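Local coordinates for sulfur oxidation protein soxB (Thermus thermophilus, PDB 2WDD), which hydrolyses sulfur-sulfur bonds as the thiosulfohydrolase of the Sox sulfur oxidation pathway, releasing sulfate from a cysteine S-thiosulfonate with a dimanganese site, at residues H44-E48 with A307-A311; V207-L212 with L317-K321; V404-I410 with Y422-F427. All coordinates share one frame. Where two conformers were deposited one is given. Residue numbers count along the deposited sequence, not the author numbering.

Contact 1: residues H44-E48 with A307-A311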
loop_
_atom_site.group_PDB
_atom_site.type_symbol
_atom_site.label_atom_id
_atom_site.label_comp_id
_atom_site.label_asym_id
_atom_site.label_seq_id
_atom_site.Cartn_x
_atom_site.Cartn_y
_atom_site.Cartn_z
ATOM N N HIS A 44 -12.156 -9.352 -1.024
ATOM C CA HIS A 44 -11.276 -10.038 -0.093
ATOM C C HIS A 44 -11.331 -9.303 1.240
ATOM O O HIS A 44 -12.153 -8.402 1.416
ATOM C CB HIS A 44 -9.838 -10.116 -0.653
ATOM C CG HIS A 44 -9.156 -8.790 -0.792
ATOM N ND1 HIS A 44 -7.965 -8.500 -0.158
ATOM C CD2 HIS A 44 -9.481 -7.685 -1.502
ATOM C CE1 HIS A 44 -7.599 -7.265 -0.454
ATOM N NE2 HIS A 44 -8.517 -6.737 -1.245
ATOM N N TYR A 45 -10.462 -9.654 2.175
ATOM C CA TYR A 45 -10.466 -8.965 3.459
ATOM C C TYR A 45 -9.146 -8.258 3.624
ATOM O O TYR A 45 -8.124 -8.744 3.161
ATOM C CB TYR A 45 -10.708 -9.952 4.590
ATOM C CG TYR A 45 -12.009 -10.695 4.421
ATOM C CD1 TYR A 45 -13.209 -10.153 4.873
ATOM C CD2 TYR A 45 -12.046 -11.906 3.738
ATOM C CE1 TYR A 45 -14.414 -10.826 4.685
ATOM C CE2 TYR A 45 -13.246 -12.587 3.547
ATOM C CZ TYR A 45 -14.416 -12.053 4.047
ATOM O OH TYR A 45 -15.605 -12.728 3.853
ATOM N N PHE A 46 -9.169 -7.090 4.264
ATOM C CA PHE A 46 -7.945 -6.311 4.453
ATOM C C PHE A 46 -8.035 -5.522 5.756
ATOM O O PHE A 46 -8.684 -4.471 5.817
ATOM C CB PHE A 46 -7.741 -5.357 3.268
ATOM C CG PHE A 46 -6.380 -4.700 3.233
ATOM C CD1 PHE A 46 -5.334 -5.263 2.507
ATOM C CD2 PHE A 46 -6.154 -3.508 3.904
ATOM C CE1 PHE A 46 -4.092 -4.653 2.465
ATOM C CE2 PHE A 46 -4.908 -2.899 3.880
ATOM C CZ PHE A 46 -3.875 -3.474 3.157
ATOM N N MET A 47 -7.388 -6.047 6.795
ATOM C CA MET A 47 -7.394 -5.413 8.103
ATOM C C MET A 47 -6.308 -4.354 8.216
ATOM O O MET A 47 -5.174 -4.564 7.780
ATOM C CB MET A 47 -7.164 -6.473 9.183
ATOM C CG MET A 47 -7.311 -5.939 10.598
ATOM S SD MET A 47 -6.934 -7.205 11.826
ATOM C CE MET A 47 -5.167 -6.960 11.930
ATOM N N GLU A 48 -6.644 -3.236 8.858
ATOM C CA GLU A 48 -5.653 -2.206 9.119
ATOM C C GLU A 48 -4.664 -2.696 10.170
ATOM O O GLU A 48 -4.935 -3.639 10.917
ATOM C CB GLU A 48 -6.322 -0.904 9.574
ATOM C CG GLU A 48 -7.194 -0.297 8.480
ATOM C CD GLU A 48 -6.390 0.111 7.251
ATOM O OE1 GLU A 48 -5.343 0.775 7.404
ATOM O OE2 GLU A 48 -6.779 -0.277 6.133
ATOM N N ALA A 307 -6.326 1.362 0.319
ATOM C CA ALA A 307 -5.634 0.311 -0.423
ATOM C C ALA A 307 -6.502 -0.886 -0.725
ATOM O O ALA A 307 -7.531 -1.095 -0.083
ATOM C CB ALA A 307 -4.427 -0.159 0.376
ATOM N N ALA A 308 -6.027 -1.692 -1.674
ATOM C CA ALA A 308 -6.596 -2.996 -1.982
ATOM C C ALA A 308 -8.065 -2.993 -2.397
ATOM O O ALA A 308 -8.751 -4.021 -2.292
ATOM C CB ALA A 308 -6.375 -3.929 -0.783
ATOM N N GLY A 309 -8.541 -1.824 -2.833
ATOM C CA GLY A 309 -9.917 -1.615 -3.269
ATOM C C GLY A 309 -10.921 -1.462 -2.140
ATOM O O GLY A 309 -12.139 -1.532 -2.353
ATOM N N LYS A 310 -10.434 -1.257 -0.925
ATOM C CA LYS A 310 -11.376 -1.211 0.182
ATOM C C LYS A 310 -12.297 -0.014 0.236
ATOM O O LYS A 310 -13.403 -0.112 0.780
ATOM C CB LYS A 310 -10.704 -1.493 1.527
ATOM C CG LYS A 310 -9.864 -0.375 2.094
ATOM C CD LYS A 310 -9.017 -0.882 3.283
ATOM C CE LYS A 310 -9.871 -1.247 4.497
ATOM N NZ LYS A 310 -9.042 -1.583 5.726
ATOM N N ALA A 311 -11.857 1.111 -0.317
ATOM C CA ALA A 311 -12.642 2.329 -0.247
ATOM C C ALA A 311 -12.512 3.186 -1.486
ATOM O O ALA A 311 -11.470 3.214 -2.139
ATOM C CB ALA A 311 -12.210 3.140 0.968
#
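A buried salt bridge joins the two loops. Lys310 NZ lies 2.6 Å from Glu48 OE2. The same NZ donates a hydrogen bond to the backbone of Phe46, with NZ to Phe46 O at 2.9 Å, and another to Leu85 O. One ammonium group thus ties Glu48, the backbone of 44-48 and the end of helix 81-86 together. A second polar link forms at the other end of 44-48. His44 NE2 donates to Ala308 O at 2.9 Å, and the N-H points almost straight at the oxygen (172°). His44 ND1 is paired with Thr408 OG1, so the imidazole bridges two loops.

The acceptor carbonyl sits in a tight type I' turn from Ala307 to Lys310, closed by Lys310 N to Ala307 O at 3.0 Å. Ala308 and Gly309 hold its two central positions, both with positive phi. Between the polar links lies the Phe46 ring. Ala308 CB makes an off-centre CH-pi contact with it, 4.2 Å from the ring centroid, and Phe46 CD1 approaches this methyl to 3.7 Å. Phe46 CZ touches Ala307 CB more loosely, at 4.4 Å.

The turn lies beside the metal site. The Ala307 side chain is about 4 Å from those of the manganese ligands Asp36 and His288, and about 6 Å from a manganese ion. Residues 307-311 lead from strand 300-304 into strand 311-320, whereas 44-48 belong to the loop between strand 29-34 and helix 67-74. Tyr45 and Met47 pack on helix 91-98, and Ala311 packs on Leu85 of helix 81-86.

Contact 2: residues V207-L212 with L317-K321; sequences VGPYAL and LKLWK
This is apolar packing between the two beta-sheets of the metallophosphoesterase-like alpha/beta sandwich, near its outer end and away from the metal site. Strand 210-217 belongs to one six-stranded sheet, and strand 311-320 to the other. The segments 210-212 and 317-320 face each other with their axes 8.0 Å apart at closest approach and their directions 117° apart. No direct hydrogen bond joins them. The closest CA pair is Tyr210 and Lys321, at 7.2 Å.

Residues 207-210 form a type II' turn, the tight link of a beta-hairpin between strands 202-207 and 210-217. Gly208 and Pro209 are its central residues, with phi/psi of 67/-121 and -91/-3. The turn is closed both ways: Val207 N to Tyr210 O is 3.0 Å, and Tyr210 N to Val207 O is 3.1 Å.

Side chains alternate along both strands. Tyr210 and Leu212 point toward the opposing segment and Ala211 away; Leu317 and Leu319 point toward, with Lys318 away. Leu319 (m, t) is the central residue. Its CD1 meets Val207 CG1 and Tyr210 CB, each at 3.8 Å, and its CD2 lies 4.5 Å from Leu212 CD1. Deeper in, Leu212 (t, p) brings CD2 to 4.2 Å from CD1 of Leu317 (m, t). Leu31 of strand 29-34 and Ala257 of strand 257-262 also line this interior.

Tyr210 (m, chi2 -91°) closes the edge. Its ring covers Leu319 in a CH-pi contact, with Leu319 CB 4.0 Å from the ring centroid and 14° off the normal. A water donates to Leu319 O at 2.8 Å and makes a weak hydrogen bond of 3.4 Å with Tyr210 OH.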
loop_
_atom_site.group_PDB
_atom_site.type_symbol
_atom_site.label_atom_id
_atom_site.label_comp_id
_atom_site.label_asym_id
_atom_site.label_seq_id
_atom_site.Cartn_x
_atom_site.Cartn_y
_atom_site.Cartn_z
ATOM N N VAL A 207 -14.159 22.886 -14.845
ATOM C CA VAL A 207 -15.148 22.541 -13.833
ATOM C C VAL A 207 -16.105 23.719 -13.798
ATOM O O VAL A 207 -15.952 24.629 -12.986
ATOM C CB VAL A 207 -14.493 22.334 -12.451
ATOM C CG1 VAL A 207 -15.541 22.419 -11.351
ATOM C CG2 VAL A 207 -13.765 21.005 -12.398
ATOM N N GLY A 208 -17.043 23.745 -14.740
ATOM C CA GLY A 208 -17.955 24.865 -14.849
ATOM C C GLY A 208 -17.169 26.086 -15.281
ATOM O O GLY A 208 -16.500 26.074 -16.315
ATOM N N PRO A 209 -17.202 27.152 -14.471
ATOM C CA PRO A 209 -16.479 28.383 -14.804
ATOM C C PRO A 209 -15.056 28.427 -14.254
ATOM O O PRO A 209 -14.319 29.385 -14.499
ATOM C CB PRO A 209 -17.327 29.465 -14.135
ATOM C CG PRO A 209 -17.910 28.783 -12.951
ATOM C CD PRO A 209 -18.152 27.353 -13.362
ATOM N N TYR A 210 -14.675 27.401 -13.499
ATOM C CA TYR A 210 -13.332 27.343 -12.924
ATOM C C TYR A 210 -12.469 26.357 -13.694
ATOM O O TYR A 210 -12.960 25.612 -14.534
ATOM C CB TYR A 210 -13.380 26.885 -11.463
ATOM C CG TYR A 210 -14.442 27.557 -10.631
ATOM C CD1 TYR A 210 -14.162 28.723 -9.935
ATOM C CD2 TYR A 210 -15.713 27.011 -10.518
ATOM C CE1 TYR A 210 -15.124 29.341 -9.160
ATOM C CE2 TYR A 210 -16.689 27.628 -9.756
ATOM C CZ TYR A 210 -16.384 28.786 -9.072
ATOM O OH TYR A 210 -17.347 29.400 -8.305
ATOM N N ALA A 211 -11.190 26.324 -13.351
ATOM C CA ALA A 211 -10.260 25.380 -13.957
ATOM C C ALA A 211 -9.497 24.717 -12.813
ATOM O O ALA A 211 -8.954 25.394 -11.934
ATOM C CB ALA A 211 -9.312 26.099 -14.897
ATOM N N LEU A 212 -9.474 23.387 -12.827
ATOM C CA LEU A 212 -8.813 22.612 -11.781
ATOM C C LEU A 212 -7.654 21.840 -12.381
ATOM O O LEU A 212 -7.849 21.060 -13.306
ATOM C CB LEU A 212 -9.806 21.612 -11.189
ATOM C CG LEU A 212 -9.331 20.668 -10.079
ATOM C CD1 LEU A 212 -9.028 21.452 -8.815
ATOM C CD2 LEU A 212 -10.399 19.615 -9.799
ATOM N N LEU A 317 -15.622 19.375 -4.191
ATOM C CA LEU A 317 -14.966 20.656 -4.022
ATOM C C LEU A 317 -15.802 21.872 -4.389
ATOM O O LEU A 317 -16.342 21.957 -5.500
ATOM C CB LEU A 317 -13.694 20.717 -4.874
ATOM C CG LEU A 317 -12.724 19.541 -4.750
ATOM C CD1 LEU A 317 -11.580 19.671 -5.758
ATOM C CD2 LEU A 317 -12.204 19.455 -3.322
ATOM N N LYS A 318 -15.828 22.852 -3.489
ATOM C CA LYS A 318 -16.418 24.145 -3.805
ATOM C C LYS A 318 -15.194 24.989 -4.136
ATOM O O LYS A 318 -14.346 25.232 -3.277
ATOM C CB LYS A 318 -17.101 24.753 -2.582
ATOM C CG LYS A 318 -18.547 24.403 -2.456
ATOM C CD LYS A 318 -19.150 25.162 -1.292
ATOM C CE LYS A 318 -20.634 24.909 -1.176
ATOM N NZ LYS A 318 -21.174 25.596 0.033
ATOM N N LEU A 319 -15.075 25.416 -5.383
ATOM C CA LEU A 319 -13.907 26.171 -5.786
ATOM C C LEU A 319 -14.157 27.669 -5.740
ATOM O O LEU A 319 -15.311 28.116 -5.722
ATOM C CB LEU A 319 -13.499 25.783 -7.216
ATOM C CG LEU A 319 -13.320 24.280 -7.482
ATOM C CD1 LEU A 319 -13.028 24.020 -8.959
ATOM C CD2 LEU A 319 -12.217 23.721 -6.608
ATOM N N TRP A 320 -13.065 28.423 -5.734
ATOM C CA TRP A 320 -13.101 29.872 -5.874
ATOM C C TRP A 320 -11.942 30.290 -6.767
ATOM O O TRP A 320 -11.090 29.463 -7.124
ATOM C CB TRP A 320 -13.122 30.610 -4.530
ATOM C CG TRP A 320 -11.824 30.652 -3.777
ATOM C CD1 TRP A 320 -11.266 29.639 -3.037
ATOM C CD2 TRP A 320 -10.960 31.787 -3.612
ATOM N NE1 TRP A 320 -10.103 30.073 -2.445
ATOM C CE2 TRP A 320 -9.897 31.388 -2.771
ATOM C CE3 TRP A 320 -10.997 33.112 -4.067
ATOM C CZ2 TRP A 320 -8.865 32.259 -2.397
ATOM C CZ3 TRP A 320 -9.957 33.971 -3.711
ATOM C CH2 TRP A 320 -8.921 33.548 -2.867
ATOM N N LYS A 321 -11.927 31.553 -7.172
ATOM C CA LYS A 321 -10.898 32.037 -8.081
ATOM C C LYS A 321 -9.472 31.667 -7.684
ATOM O O LYS A 321 -8.632 31.423 -8.553
ATOM C CB LYS A 321 -11.025 33.549 -8.293
ATOM C CG LYS A 321 -9.728 34.312 -8.054
ATOM C CD LYS A 321 -9.869 35.787 -8.416
ATOM C CE LYS A 321 -10.325 35.972 -9.861
ATOM N NZ LYS A 321 -10.570 37.408 -10.198
HETATM O O HOH W 1 -18.011 27.396 -5.667
#

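Contact 3: residues V404-I410 with Y422-F427. With TBU (tertiary-butyl alcohol), chain D.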
loop_
_atom_site.group_PDB
_atom_site.type_symbol
_atom_site.label_atom_id
_atom_site.label_comp_id
_atom_site.label_asym_id
_atom_site.label_seq_id
_atom_site.Cartn_x
_atom_site.Cartn_y
_atom_site.Cartn_z
ATOM N N VAL A 404 6.150 -4.994 3.369
ATOM C CA VAL A 404 5.354 -4.235 2.411
ATOM C C VAL A 404 3.972 -3.989 3.007
ATOM O O VAL A 404 3.518 -4.721 3.897
ATOM C CB VAL A 404 5.252 -4.936 1.048
ATOM C CG1 VAL A 404 6.610 -4.987 0.358
ATOM C CG2 VAL A 404 4.608 -6.332 1.168
ATOM N N ARG A 405 3.303 -2.951 2.512
ATOM C CA ARG A 405 1.969 -2.655 3.027
ATOM C C ARG A 405 0.845 -3.257 2.200
ATOM O O ARG A 405 -0.322 -3.138 2.560
ATOM C CB ARG A 405 1.762 -1.159 3.294
ATOM C CG ARG A 405 2.469 -0.702 4.574
ATOM C CD ARG A 405 2.258 0.769 4.911
ATOM N NE ARG A 405 3.006 1.106 6.119
ATOM C CZ ARG A 405 2.878 2.244 6.787
ATOM N NH1 ARG A 405 3.600 2.445 7.881
ATOM N NH2 ARG A 405 2.049 3.184 6.350
ATOM N N TRP A 406 1.192 -3.948 1.110
ATOM C CA TRP A 406 0.179 -4.643 0.321
ATOM C C TRP A 406 0.017 -6.096 0.809
ATOM O O TRP A 406 0.887 -6.643 1.490
ATOM C CB TRP A 406 0.493 -4.623 -1.175
ATOM C CG TRP A 406 1.920 -4.899 -1.566
ATOM C CD1 TRP A 406 2.905 -3.966 -1.767
ATOM C CD2 TRP A 406 2.457 -6.149 -2.034
ATOM N NE1 TRP A 406 4.034 -4.567 -2.275
ATOM C CE2 TRP A 406 3.786 -5.905 -2.454
ATOM C CE3 TRP A 406 1.946 -7.448 -2.129
ATOM C CZ2 TRP A 406 4.614 -6.922 -2.942
ATOM C CZ3 TRP A 406 2.768 -8.454 -2.603
ATOM C CH2 TRP A 406 4.088 -8.183 -3.011
ATOM N N GLY A 407 -1.124 -6.699 0.496
ATOM C CA GLY A 407 -1.407 -8.039 0.972
ATOM C C GLY A 407 -2.907 -8.242 1.103
ATOM O O GLY A 407 -3.705 -7.585 0.433
ATOM N N THR A 408 -3.292 -9.169 1.972
ATOM C CA THR A 408 -4.695 -9.502 2.157
ATOM C C THR A 408 -4.819 -10.083 3.557
ATOM O O THR A 408 -3.815 -10.226 4.261
ATOM C CB THR A 408 -5.151 -10.457 1.031
ATOM O OG1 THR A 408 -6.578 -10.569 1.011
ATOM C CG2 THR A 408 -4.537 -11.832 1.212
ATOM N N THR A 409 -6.035 -10.400 3.973
ATOM C CA THR A 409 -6.250 -10.932 5.309
ATOM C C THR A 409 -7.076 -12.214 5.211
ATOM O O THR A 409 -8.125 -12.216 4.585
ATOM C CB THR A 409 -6.978 -9.885 6.192
ATOM O OG1 THR A 409 -6.238 -8.654 6.209
ATOM C CG2 THR A 409 -7.137 -10.394 7.610
ATOM N N ILE A 410 -6.602 -13.290 5.835
ATOM C CA ILE A 410 -7.315 -14.579 5.823
ATOM C C ILE A 410 -8.064 -14.748 7.136
ATOM O O ILE A 410 -7.483 -14.646 8.211
ATOM C CB ILE A 410 -6.327 -15.746 5.635
ATOM C CG1 ILE A 410 -5.396 -15.467 4.459
ATOM C CG2 ILE A 410 -7.077 -17.063 5.439
ATOM C CD1 ILE A 410 -6.133 -15.280 3.182
ATOM N N TYR A 422 -0.316 -14.920 -4.209
ATOM C CA TYR A 422 0.115 -13.849 -5.106
ATOM C C TYR A 422 -0.210 -12.474 -4.513
ATOM O O TYR A 422 0.562 -11.531 -4.676
ATOM C CB TYR A 422 -0.524 -13.987 -6.484
ATOM C CG TYR A 422 -0.119 -15.231 -7.261
ATOM C CD1 TYR A 422 1.206 -15.634 -7.336
ATOM C CD2 TYR A 422 -1.078 -15.984 -7.936
ATOM C CE1 TYR A 422 1.566 -16.782 -8.040
ATOM C CE2 TYR A 422 -0.725 -17.126 -8.650
ATOM C CZ TYR A 422 0.594 -17.510 -8.698
ATOM O OH TYR A 422 0.941 -18.637 -9.409
ATOM N N ALA A 423 -1.315 -12.369 -3.781
ATOM C CA ALA A 423 -1.643 -11.104 -3.109
ATOM C C ALA A 423 -0.598 -10.749 -2.041
ATOM O O ALA A 423 -0.340 -9.578 -1.778
ATOM C CB ALA A 423 -3.018 -11.177 -2.468
ATOM N N TYR A 424 -0.028 -11.768 -1.404
ATOM C CA TYR A 424 0.959 -11.560 -0.358
ATOM C C TYR A 424 2.395 -11.499 -0.862
ATOM O O TYR A 424 3.252 -10.871 -0.229
ATOM C CB TYR A 424 0.910 -12.734 0.621
ATOM C CG TYR A 424 -0.209 -12.714 1.633
ATOM C CD1 TYR A 424 -0.315 -11.684 2.569
ATOM C CD2 TYR A 424 -1.041 -13.829 1.779
ATOM C CE1 TYR A 424 -1.282 -11.735 3.585
ATOM C CE2 TYR A 424 -2.004 -13.897 2.787
ATOM C CZ TYR A 424 -2.132 -12.841 3.677
ATOM O OH TYR A 424 -3.083 -12.920 4.680
ATOM N N THR A 425 2.697 -12.267 -1.912
ATOM C CA THR A 425 4.084 -12.420 -2.341
ATOM C C THR A 425 4.308 -12.266 -3.836
ATOM O O THR A 425 5.348 -12.701 -4.361
ATOM C CB THR A 425 4.660 -13.791 -1.883
ATOM O OG1 THR A 425 3.980 -14.857 -2.564
ATOM C CG2 THR A 425 4.535 -13.986 -0.371
ATOM N N GLY A 426 3.340 -11.657 -4.515
ATOM C CA GLY A 426 3.389 -11.461 -5.951
ATOM C C GLY A 426 4.338 -10.383 -6.433
ATOM O O GLY A 426 3.925 -9.458 -7.148
ATOM N N PHE A 427 5.600 -10.471 -6.020
ATOM C CA PHE A 427 6.654 -9.589 -6.529
ATOM C C PHE A 427 7.015 -10.121 -7.912
ATOM O O PHE A 427 7.014 -11.332 -8.127
ATOM C CB PHE A 427 7.942 -9.756 -5.706
ATOM C CG PHE A 427 7.828 -9.303 -4.280
ATOM C CD1 PHE A 427 8.319 -8.057 -3.894
ATOM C CD2 PHE A 427 7.294 -10.141 -3.311
ATOM C CE1 PHE A 427 8.250 -7.635 -2.558
ATOM C CE2 PHE A 427 7.203 -9.725 -1.981
ATOM C CZ PHE A 427 7.649 -8.464 -1.612
HETATM O O TBU D . 3.115 -16.575 -11.591
HETATM C C TBU D . 3.481 -16.842 -12.944
HETATM C C1 TBU D . 3.188 -18.287 -13.297
HETATM C C2 TBU D . 2.673 -15.923 -13.859
HETATM C C3 TBU D . 4.981 -16.600 -13.123
HETATM O O HOH W 2 2.319 -9.050 1.770
#
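Trp406 turns the edge of its indole to the backbone of residues 422-426. At that edge Trp406 CE3 lies 3.1 Å from Ala423 O. Trp406 CZ3 also comes within 3.4 Å of Tyr424 O. The indole edge points at the face of Phe427 in an edge-to-face pair. The six-membered ring of Trp406 and the Phe427 ring have centroids 4.8 Å apart and planes at 58°. Val404 CG1 touches Phe427 CZ at 4.1 Å.

Gly407 CA makes a CA-H...O contact of 3.3 Å with Ala423 O. A CB here would lie tight against Tyr424 and jam against the preceding carbonyl. A water joins the backbones, donating to Trp406 O at 2.8 Å and to Tyr424 O at 2.9 Å.

Thr408 CG2 sits over the Tyr424 ring, 3.8 Å from its centroid, in a CH-pi contact. Tyr424 OH gives a weak hydrogen bond to Thr408 O at 2.8 Å. Ile410 CG1 lies at the ring edge, 3.4 Å from Tyr424 OH. Trp381, outside the two segments, also stacks on the Tyr424 ring. Tyr422 OH, hydrogen-bonded to His359, lies 3.7 Å from the tertiary-butyl alcohol O.

Trp406 also stacks on the manganese ligand His38, and its side chain is about 3 Å from a bound sulfate, probably from the crystallisation liquor. The indole thus lies between the 422-427 backbone and the metal site, consistent with a part in shaping the substrate pocket.

Contacts 1 and 3 are buried near the manganese site, with centres 11 Å apart. They touch through the loops 44-48 and 404-410. Besides the histidine-threonine pair, Tyr45 O is 2.8 Å from Thr409 N, a probable hydrogen bond. Contact 2 is only partly buried, at the far end of the sandwich, its centre 32 Å from that of contact 1 and 39 Å from that of contact 3. Strand 311-320 nevertheless serves both contacts 1 and 2, starting at the turn beside the metals and ending under Tyr210. The chemistry differs with place: charge and directed hydrogen bonds in contact 1, apolar packing with one tyrosine CH-pi contact in contact 2, aromatic rings and carbonyls in contact 3.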